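Local atomic coordinates of RagB/SusD domain protein (Flavobacterium johnsoniae, PDB entry 5J5U), a protein that binds chitin, probably as a surface lipoprotein of SusD type in a polysaccharide utilization locus that enables chitin conversion. Residues A345-Y349 with R350-A354; P393-A396 with G397-K400; Y450-D453 with E454-N458; K460-M463 with E464-R468. All coordinates share one frame; numbering follows the deposited sequence.

In the fold
All four contacts are local, each within one continuous run of chain. They form two pairs at distant places in a chain about half helical, with very little strand. Contacts 1 and 2 have centres about 13 Å apart and touch: Tyr349 packs on Glu399 and Lys400. Contact 1 ends a helix and is partly buried. Contact 2 leads into a helix at the surface. Contacts 3 and 4 have centres about 11 Å apart and lie on the consecutive helices 452-457 and 459-468, which pack together. Tyr450, Glu454 and Met455 there pack on Tyr462. Contact 3 is mainly surface, contact 4 partly buried. Salt bridges mark contacts 1 and 4. Contact 2 rests on apolar touches, contact 3 on backbone bonds.

Contact 1 (A345-Y349 with R350-A354); sequences AEAAY and RGWVA
Arg350 grips Glu346 side-on. Arg350 NH2 reaches Glu346 OE2 at 3.0 Å and Arg350 NE reaches the same oxygen at 3.3 Å, so one carboxylate oxygen takes both N-H groups of the salt bridge. The two side chains run side by side and point the same way. Their carboxylate and guanidinium planes are 45° apart. Glu346 is fully extended, with CG anti to the backbone N (chi1 179°), which carries OE2 along the arginine. Its other oxygen, OE1, makes a salt bridge to Arg424, and Arg350 NH2 has a second carboxylate partner in Glu198. A leucine in place of Arg350 would probably leave Glu198 without this counter-charge and Glu346 held by Arg424 alone of these two arginines.

The backbone closes the helix with a Schellman motif. Trp352 N binds Ala347 O at 2.9 Å, and Gly351 N binds Ala348 O at 2.8 Å. Gly351 has positive phi (74°). The motif's usual apolar touch is present: Ala347 CB meets Trp352 CB at 4.1 Å. Val353 CG2 lies 4.1 Å from Ala347 CB. One face of the indole takes Arg350 CD near its rim.

Trp352 also packs on helices 178-195 and 201-214. Ala348 faces helix 357-371, and Tyr349 rests on helix 399-410.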
loop_
_atom_site.group_PDB
_atom_site.type_symbol
_atom_site.label_atom_id
_atom_site.label_comp_id
_atom_site.label_asym_id
_atom_site.label_seq_id
_atom_site.Cartn_x
_atom_site.Cartn_y
_atom_site.Cartn_z
ATOM N N ALA A 345 -17.464 -2.495 -0.348
ATOM C CA ALA A 345 -18.192 -2.808 0.890
ATOM C C ALA A 345 -18.367 -1.543 1.728
ATOM O O ALA A 345 -19.483 -1.241 2.190
ATOM C CB ALA A 345 -17.470 -3.889 1.705
ATOM N N GLU A 346 -17.275 -0.792 1.912
ATOM C CA GLU A 346 -17.380 0.427 2.711
ATOM C C GLU A 346 -18.288 1.492 2.072
ATOM O O GLU A 346 -19.101 2.109 2.760
ATOM C CB GLU A 346 -16.004 1.039 2.989
ATOM C CG GLU A 346 -16.108 2.339 3.799
ATOM C CD GLU A 346 -14.764 2.986 4.128
ATOM O OE1 GLU A 346 -13.718 2.521 3.629
ATOM O OE2 GLU A 346 -14.768 3.980 4.874
ATOM N N ALA A 347 -18.163 1.705 0.768
ATOM C CA ALA A 347 -19.029 2.665 0.087
ATOM C C ALA A 347 -20.514 2.240 0.171
ATOM O O ALA A 347 -21.400 3.078 0.343
ATOM C CB ALA A 347 -18.599 2.837 -1.359
ATOM N N ALA A 348 -20.768 0.940 0.039
ATOM C CA ALA A 348 -22.113 0.393 0.169
ATOM C C ALA A 348 -22.692 0.710 1.531
ATOM O O ALA A 348 -23.818 1.185 1.629
ATOM C CB ALA A 348 -22.104 -1.114 -0.044
ATOM N N TYR A 349 -21.906 0.450 2.577
ATOM C CA TYR A 349 -22.340 0.715 3.944
ATOM C C TYR A 349 -22.662 2.181 4.182
ATOM O O TYR A 349 -23.387 2.523 5.113
ATOM C CB TYR A 349 -21.266 0.271 4.936
ATOM C CG TYR A 349 -21.534 0.716 6.351
ATOM C CD1 TYR A 349 -22.436 0.038 7.150
ATOM C CD2 TYR A 349 -20.897 1.824 6.882
ATOM C CE1 TYR A 349 -22.693 0.449 8.441
ATOM C CE2 TYR A 349 -21.148 2.240 8.171
ATOM C CZ TYR A 349 -22.047 1.544 8.944
ATOM O OH TYR A 349 -22.300 1.948 10.228
ATOM N N ARG A 350 -22.095 3.047 3.353
ATOM C CA ARG A 350 -22.360 4.477 3.429
ATOM C C ARG A 350 -23.516 4.891 2.522
ATOM O O ARG A 350 -23.906 6.053 2.495
ATOM C CB ARG A 350 -21.104 5.267 3.064
ATOM C CG ARG A 350 -19.972 5.150 4.069
ATOM C CD ARG A 350 -18.684 5.696 3.477
ATOM N NE ARG A 350 -17.565 5.575 4.401
ATOM C CZ ARG A 350 -17.165 6.551 5.200
ATOM N NH1 ARG A 350 -17.805 7.714 5.182
ATOM N NH2 ARG A 350 -16.127 6.364 6.002
ATOM N N GLY A 351 -24.042 3.944 1.759
ATOM C CA GLY A 351 -25.118 4.244 0.838
ATOM C C GLY A 351 -24.645 4.998 -0.386
ATOM O O GLY A 351 -25.435 5.662 -1.063
ATOM N N TRP A 352 -23.346 4.930 -0.656
ATOM C CA TRP A 352 -22.772 5.646 -1.788
ATOM C C TRP A 352 -22.933 4.894 -3.114
ATOM O O TRP A 352 -23.107 5.509 -4.159
ATOM C CB TRP A 352 -21.297 5.929 -1.521
ATOM C CG TRP A 352 -21.057 6.941 -0.429
ATOM C CD1 TRP A 352 -22.004 7.618 0.294
ATOM C CD2 TRP A 352 -19.784 7.423 0.032
ATOM N NE1 TRP A 352 -21.399 8.477 1.188
ATOM C CE2 TRP A 352 -20.041 8.381 1.043
ATOM C CE3 TRP A 352 -18.453 7.141 -0.312
ATOM C CZ2 TRP A 352 -19.016 9.049 1.719
ATOM C CZ3 TRP A 352 -17.437 7.808 0.361
ATOM C CH2 TRP A 352 -17.729 8.755 1.367
ATOM N N VAL A 353 -22.890 3.566 -3.069
ATOM C CA VAL A 353 -23.085 2.755 -4.272
ATOM C C VAL A 353 -24.180 1.732 -4.015
ATOM O O VAL A 353 -24.543 1.477 -2.855
ATOM C CB VAL A 353 -21.799 2.014 -4.725
ATOM C CG1 VAL A 353 -20.679 3.016 -5.027
ATOM C CG2 VAL A 353 -21.351 0.983 -3.684
ATOM N N ALA A 354 -24.709 1.153 -5.094
ATOM C CA ALA A 354 -25.835 0.221 -4.993
ATOM C C ALA A 354 -25.404 -1.207 -4.681
ATOM O O ALA A 354 -24.593 -1.800 -5.393
ATOM C CB ALA A 354 -26.654 0.244 -6.283
#

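Contact 2 (P393-A396 with G397-K400); sequences PLAA and GTEK
Ala395, whose CB touches Thr398 OG1 at 3.4 Å, gives its backbone N-H to OE1 of Gln402, seven residues on, in helix 399-410. The amide nitrogen of the same glutamine binds Pro393 O. The oxygen and the nitrogen of its amide thus tie the incoming loop to the helix it leads into. Thr398 stands at the N-cap position, but its side chain makes no capping bond. Its OG1 sits between the backbone N and the carbonyl carbon (chi1 72°), which places it beside the methyl group of Ala395.

Leu394 and Glu399 carry the apolar part. Their side chains cross at about a right angle. Leu394 CD2 meets Glu399 CG at 3.7 Å, and Leu394 CG lies equally near that carbon. The other methyl, CD1, comes down on Glu399 CA at 3.9 Å. The glutamate chain is modelled bent at chi2 (89°), with its carboxylate turned toward the carbonyls of Ala395 and Ala396. It comes so close to Ala396 O, an acceptor like itself, that the exact placing of its oxygens is doubtful. Glu399 CG lies 3.5 Å from Ala395 O. With an alanine here the CG against Leu394 is gone, and that leucine branch would probably be left with a gap beside it and more room to turn.

The loop joins helix 382-391 to helix 399-410. Leu394 reaches Ala357 and Tyr361 of helix 357-371, while Glu399 and Lys400 lie against Tyr349 of helix 337-349.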
loop_
_atom_site.group_PDB
_atom_site.type_symbol
_atom_site.label_atom_id
_atom_site.label_comp_id
_atom_site.label_asym_id
_atom_site.label_seq_id
_atom_site.Cartn_x
_atom_site.Cartn_y
_atom_site.Cartn_z
ATOM N N PRO A 393 -19.253 -13.112 9.083
ATOM C CA PRO A 393 -19.750 -12.182 8.064
ATOM C C PRO A 393 -19.633 -10.749 8.544
ATOM O O PRO A 393 -19.288 -10.532 9.710
ATOM C CB PRO A 393 -21.214 -12.579 7.924
ATOM C CG PRO A 393 -21.578 -12.964 9.342
ATOM C CD PRO A 393 -20.350 -13.625 9.929
ATOM N N LEU A 394 -19.922 -9.795 7.665
ATOM C CA LEU A 394 -20.051 -8.407 8.079
ATOM C C LEU A 394 -21.161 -8.315 9.149
ATOM O O LEU A 394 -22.302 -8.726 8.911
ATOM C CB LEU A 394 -20.366 -7.518 6.872
ATOM C CG LEU A 394 -19.966 -6.048 6.972
ATOM C CD1 LEU A 394 -18.455 -5.915 7.106
ATOM C CD2 LEU A 394 -20.504 -5.232 5.802
ATOM N N ALA A 395 -20.801 -7.824 10.335
ATOM C CA ALA A 395 -21.715 -7.749 11.479
ATOM C C ALA A 395 -22.339 -6.355 11.638
ATOM O O ALA A 395 -21.923 -5.402 10.981
ATOM C CB ALA A 395 -20.992 -8.143 12.747
ATOM N N ALA A 396 -23.288 -6.230 12.564
ATOM C CA ALA A 396 -24.210 -5.090 12.592
ATOM C C ALA A 396 -23.596 -3.705 12.831
ATOM O O ALA A 396 -23.895 -2.768 12.098
ATOM C CB ALA A 396 -25.280 -5.341 13.630
ATOM N N GLY A 397 -22.789 -3.548 13.873
ATOM C CA GLY A 397 -22.225 -2.239 14.182
ATOM C C GLY A 397 -20.716 -2.151 14.040
ATOM O O GLY A 397 -20.091 -1.223 14.534
ATOM N N THR A 398 -20.136 -3.136 13.372
ATOM C CA THR A 398 -18.694 -3.271 13.292
ATOM C C THR A 398 -18.191 -3.288 11.850
ATOM O O THR A 398 -17.095 -3.790 11.581
ATOM C CB THR A 398 -18.234 -4.567 13.995
ATOM O OG1 THR A 398 -18.605 -5.708 13.205
ATOM C CG2 THR A 398 -18.888 -4.679 15.359
ATOM N N GLU A 399 -18.991 -2.759 10.924
ATOM C CA GLU A 399 -18.648 -2.829 9.499
ATOM C C GLU A 399 -17.301 -2.176 9.214
ATOM O O GLU A 399 -16.439 -2.774 8.594
ATOM C CB GLU A 399 -19.732 -2.175 8.634
ATOM C CG GLU A 399 -21.066 -2.896 8.634
ATOM C CD GLU A 399 -21.992 -2.437 9.749
ATOM O OE1 GLU A 399 -21.503 -2.168 10.861
ATOM O OE2 GLU A 399 -23.212 -2.332 9.506
ATOM N N LYS A 400 -17.140 -0.942 9.661
ATOM C CA LYS A 400 -15.913 -0.191 9.430
ATOM C C LYS A 400 -14.687 -0.866 10.059
ATOM O O LYS A 400 -13.606 -0.892 9.457
ATOM C CB LYS A 400 -16.086 1.244 9.948
ATOM C CG LYS A 400 -17.056 2.063 9.078
ATOM C CD LYS A 400 -17.162 3.501 9.544
ATOM C CE LYS A 400 -17.921 4.364 8.547
ATOM N NZ LYS A 400 -18.050 5.754 9.055
#

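Contact 3 (Y450-D453 with E454-N458); sequences YPND and EMQKN
The short helix 452-457 starts here, entered through Pro451, whose carbonyl begins the first turn. Pro451 O accepts from Glu454 N at 2.9 Å, with the donor above the carbonyl plane, 45° out of it. Asp453 O then accepts from Lys457 N at 2.9 Å. Gln456 N makes two weak bonds, to Asn452 O and to Asp453 O.

The side chains add touches more than bonds. Asn452 and Gln456 cross at about a right angle, their amide planes 40° apart. The ND2 of Asn452 and NE2 of Gln456 stand 3.8 Å apart; both are donors, so they only touch. On the other branch, OD1 of Asn452 lies 3.5 Å from Met455 CB. Lys457 folds back at chi3 (-58°) and brings its CE to 3.8 Å from Asp453 O. Lys457 NZ stays 5.5 Å from Asp453 OD2, so the opposite charges are near but not joined. Glu454 is bent at chi2, and its CG meets Pro451 CG at 4.2 Å. Its OE1 binds Tyr140 OH and takes a weak bond from Asn458 ND2, which also donates to Pro138 O.

The chemistry is thus divided. Glu454 and Asn458 fix the helix to the loop of Pro138 and Tyr140. Asn452, Asp453, Gln456 and Lys457 are exposed and touch one another without a hydrogen bond between the side chains. An acid in the first turn, as at Asp453, probably suits the helix dipole.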
loop_
_atom_site.group_PDB
_atom_site.type_symbol
_atom_site.label_atom_id
_atom_site.label_comp_id
_atom_site.label_asym_id
_atom_site.label_seq_id
_atom_site.Cartn_x
_atom_site.Cartn_y
_atom_site.Cartn_z
ATOM N N TYR A 450 9.516 16.413 4.405
ATOM C CA TYR A 450 10.293 16.845 3.237
ATOM C C TYR A 450 11.769 16.934 3.611
ATOM O O TYR A 450 12.088 17.313 4.738
ATOM C CB TYR A 450 9.849 18.215 2.730
ATOM C CG TYR A 450 8.366 18.512 2.603
ATOM C CD1 TYR A 450 7.495 17.660 1.954
ATOM C CD2 TYR A 450 7.858 19.700 3.115
ATOM C CE1 TYR A 450 6.132 17.987 1.833
ATOM C CE2 TYR A 450 6.527 20.041 3.000
ATOM C CZ TYR A 450 5.664 19.194 2.367
ATOM O OH TYR A 450 4.342 19.563 2.280
ATOM N N PRO A 451 12.677 16.585 2.671
ATOM C CA PRO A 451 14.107 16.733 2.979
ATOM C C PRO A 451 14.518 18.196 3.078
ATOM O O PRO A 451 13.983 19.058 2.360
ATOM C CB PRO A 451 14.810 16.030 1.796
ATOM C CG PRO A 451 13.820 16.093 0.687
ATOM C CD PRO A 451 12.452 16.027 1.325
ATOM N N ASN A 452 15.455 18.450 3.982
ATOM C CA ASN A 452 16.018 19.761 4.218
ATOM C C ASN A 452 16.667 20.394 2.957
ATOM O O ASN A 452 16.784 21.618 2.845
ATOM C CB ASN A 452 17.030 19.674 5.367
ATOM C CG ASN A 452 17.459 21.037 5.848
ATOM O OD1 ASN A 452 16.619 21.891 6.102
ATOM N ND2 ASN A 452 18.766 21.265 5.934
ATOM N N ASP A 453 17.057 19.556 2.006
ATOM C CA ASP A 453 17.527 20.034 0.709
ATOM C C ASP A 453 16.505 20.948 0.060
ATOM O O ASP A 453 16.868 21.854 -0.678
ATOM C CB ASP A 453 17.812 18.867 -0.242
ATOM C CG ASP A 453 18.831 17.912 0.310
ATOM O OD1 ASP A 453 18.459 17.060 1.156
ATOM O OD2 ASP A 453 20.010 18.038 -0.075
ATOM N N GLU A 454 15.220 20.688 0.314
ATOM C CA GLU A 454 14.165 21.522 -0.242
ATOM C C GLU A 454 14.194 22.894 0.407
ATOM O O GLU A 454 13.945 23.896 -0.244
ATOM C CB GLU A 454 12.800 20.868 -0.059
ATOM C CG GLU A 454 12.553 19.756 -1.047
ATOM C CD GLU A 454 12.446 20.281 -2.471
ATOM O OE1 GLU A 454 11.760 21.300 -2.674
ATOM O OE2 GLU A 454 13.052 19.685 -3.380
ATOM N N MET A 455 14.512 22.937 1.692
ATOM C CA MET A 455 14.694 24.209 2.381
ATOM C C MET A 455 15.906 24.964 1.828
ATOM O O MET A 455 15.919 26.195 1.806
ATOM C CB MET A 455 14.849 23.985 3.890
ATOM C CG MET A 455 15.153 25.238 4.697
ATOM S SD MET A 455 13.767 26.408 4.718
ATOM C CE MET A 455 14.615 27.880 5.317
ATOM N N GLN A 456 16.910 24.233 1.360
ATOM C CA GLN A 456 18.133 24.890 0.895
ATOM C C GLN A 456 18.094 25.325 -0.585
ATOM O O GLN A 456 18.753 26.288 -0.952
ATOM C CB GLN A 456 19.322 23.968 1.128
ATOM C CG GLN A 456 19.682 23.816 2.597
ATOM C CD GLN A 456 20.561 22.621 2.855
ATOM O OE1 GLN A 456 20.424 21.576 2.200
ATOM N NE2 GLN A 456 21.473 22.757 3.803
ATOM N N LYS A 457 17.308 24.629 -1.407
ATOM C CA LYS A 457 17.272 24.824 -2.866
ATOM C C LYS A 457 15.940 25.351 -3.385
ATOM O O LYS A 457 15.823 25.701 -4.560
ATOM C CB LYS A 457 17.557 23.504 -3.596
ATOM C CG LYS A 457 18.993 23.058 -3.612
ATOM C CD LYS A 457 19.127 21.876 -4.555
ATOM C CE LYS A 457 18.204 20.770 -4.085
ATOM N NZ LYS A 457 18.194 19.647 -5.041
ATOM N N ASN A 458 14.905 25.272 -2.558
ATOM C CA ASN A 458 13.563 25.664 -2.966
ATOM C C ASN A 458 12.842 26.355 -1.816
ATOM O O ASN A 458 11.680 26.090 -1.551
ATOM C CB ASN A 458 12.783 24.444 -3.452
ATOM C CG ASN A 458 11.538 24.816 -4.242
ATOM O OD1 ASN A 458 11.302 25.985 -4.543
ATOM N ND2 ASN A 458 10.738 23.829 -4.574
#

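Contact 4 (K460-M463 with E464-R468); sequences KNYM and EAVQR
Val466 lies over one face of the Tyr462 ring, and the two side chains cross obliquely. The methyl CG2 stands 3.6 Å above the ring plane, offset toward the rim, and its nearest ring atom is Tyr462 CE1 at 3.7 Å. This is a CH-pi contact, with the methyl 24° off the ring normal. Two torsions set it up. Tyr462 has CG anti to its own N, and Val466 holds CG2 anti to its carbonyl carbon, which sets this methyl, and not CG1, over the ring. The other methyl, CG1, faces Met463 CE at 4.3 Å. Met463 is folded at both chi2 and chi3, which brings its end round to the valine.

On another side of the helix, Lys460 and Glu464 slant across each other and make a salt bridge. Lys460 NZ reaches Glu464 OE2 at 2.6 Å, from above the carboxylate plane by 39°. The glutamate is extended beyond CG. The lysine is extended too, until its last bond bends (chi4 -77°) and turns the ammonium to the carboxylate. Both pairs are four residues apart, about one helical turn.

Backbone bonds link the same two pairs. Glu464 N binds Lys460 O at 2.9 Å, and Val466 N binds Tyr462 O at 2.9 Å.

Helix 459-468 packs on helix 452-457 through Tyr462 and Met463, which touch Met455. Tyr462 OH also bonds to Asn473. Arg468 is tied to Asp121 by a salt bridge and to the carbonyl of Tyr140 by a hydrogen bond.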
loop_
_atom_site.group_PDB
_atom_site.type_symbol
_atom_site.label_atom_id
_atom_site.label_comp_id
_atom_site.label_asym_id
_atom_site.label_seq_id
_atom_site.Cartn_x
_atom_site.Cartn_y
_atom_site.Cartn_z
ATOM N N LYS A 460 11.356 29.213 -0.728
ATOM C CA LYS A 460 10.081 29.929 -0.684
ATOM C C LYS A 460 8.893 28.978 -0.693
ATOM O O LYS A 460 8.048 29.024 0.196
ATOM C CB LYS A 460 9.973 30.918 -1.853
ATOM C CG LYS A 460 8.631 31.656 -1.939
ATOM C CD LYS A 460 8.455 32.306 -3.332
ATOM C CE LYS A 460 7.207 33.184 -3.449
ATOM N NZ LYS A 460 5.929 32.416 -3.606
ATOM N N ASN A 461 8.856 28.104 -1.684
ATOM C CA ASN A 461 7.763 27.161 -1.831
ATOM C C ASN A 461 7.705 26.169 -0.651
ATOM O O ASN A 461 6.624 25.914 -0.095
ATOM C CB ASN A 461 7.899 26.429 -3.170
ATOM C CG ASN A 461 7.804 27.388 -4.355
ATOM O OD1 ASN A 461 7.088 28.382 -4.290
ATOM N ND2 ASN A 461 8.562 27.121 -5.413
ATOM N N TYR A 462 8.874 25.675 -0.242
ATOM C CA TYR A 462 9.002 24.840 0.946
ATOM C C TYR A 462 8.280 25.503 2.129
ATOM O O TYR A 462 7.367 24.911 2.746
ATOM C CB TYR A 462 10.488 24.607 1.254
ATOM C CG TYR A 462 10.749 23.926 2.563
ATOM C CD1 TYR A 462 10.951 24.665 3.726
ATOM C CD2 TYR A 462 10.779 22.543 2.648
ATOM C CE1 TYR A 462 11.186 24.042 4.936
ATOM C CE2 TYR A 462 11.010 21.909 3.857
ATOM C CZ TYR A 462 11.213 22.657 4.996
ATOM O OH TYR A 462 11.435 22.016 6.193
ATOM N N MET A 463 8.647 26.757 2.398
ATOM C CA MET A 463 8.045 27.507 3.495
ATOM C C MET A 463 6.541 27.747 3.309
ATOM O O MET A 463 5.795 27.752 4.302
ATOM C CB MET A 463 8.760 28.851 3.668
ATOM C CG MET A 463 10.163 28.741 4.275
ATOM S SD MET A 463 10.190 27.689 5.741
ATOM C CE MET A 463 9.228 28.694 6.890
ATOM N N GLU A 464 6.080 27.928 2.064
ATOM C CA GLU A 464 4.634 28.055 1.859
ATOM C C GLU A 464 3.920 26.776 2.278
ATOM O O GLU A 464 2.876 26.826 2.974
ATOM C CB GLU A 464 4.269 28.397 0.426
ATOM C CG GLU A 464 4.676 29.801 0.038
ATOM C CD GLU A 464 4.206 30.217 -1.363
ATOM O OE1 GLU A 464 3.544 29.389 -2.051
ATOM O OE2 GLU A 464 4.490 31.377 -1.759
ATOM N N ALA A 465 4.472 25.631 1.882
ATOM C CA ALA A 465 3.876 24.340 2.303
ATOM C C ALA A 465 3.924 24.159 3.848
ATOM O O ALA A 465 2.954 23.692 4.479
ATOM C CB ALA A 465 4.561 23.177 1.614
ATOM N N VAL A 466 5.053 24.545 4.442
ATOM C CA VAL A 466 5.229 24.482 5.893
ATOM C C VAL A 466 4.184 25.331 6.609
ATOM O O VAL A 466 3.570 24.872 7.563
ATOM C CB VAL A 466 6.625 24.953 6.301
ATOM C CG1 VAL A 466 6.668 25.324 7.779
ATOM C CG2 VAL A 466 7.660 23.905 5.934
ATOM N N GLN A 467 3.989 26.557 6.139
ATOM C CA GLN A 467 2.941 27.432 6.658
ATOM C C GLN A 467 1.591 26.764 6.605
ATOM O O GLN A 467 0.813 26.861 7.548
ATOM C CB GLN A 467 2.854 28.740 5.876
ATOM C CG GLN A 467 3.599 29.905 6.462
ATOM C CD GLN A 467 3.488 31.137 5.576
ATOM O OE1 GLN A 467 3.537 31.034 4.356
ATOM N NE2 GLN A 467 3.287 32.291 6.183
ATOM N N ARG A 468 1.291 26.116 5.482
ATOM C CA ARG A 468 -0.003 25.443 5.373
ATOM C C ARG A 468 -0.109 24.231 6.303
ATOM O O ARG A 468 -1.207 23.748 6.552
ATOM C CB ARG A 468 -0.271 25.013 3.931
ATOM C CG ARG A 468 -0.254 26.167 2.973
ATOM C CD ARG A 468 -0.974 25.807 1.719
ATOM N NE ARG A 468 -0.264 24.809 0.944
ATOM C CZ ARG A 468 0.273 25.056 -0.249
ATOM N NH1 ARG A 468 0.140 26.271 -0.769
ATOM N NH2 ARG A 468 0.921 24.092 -0.923
#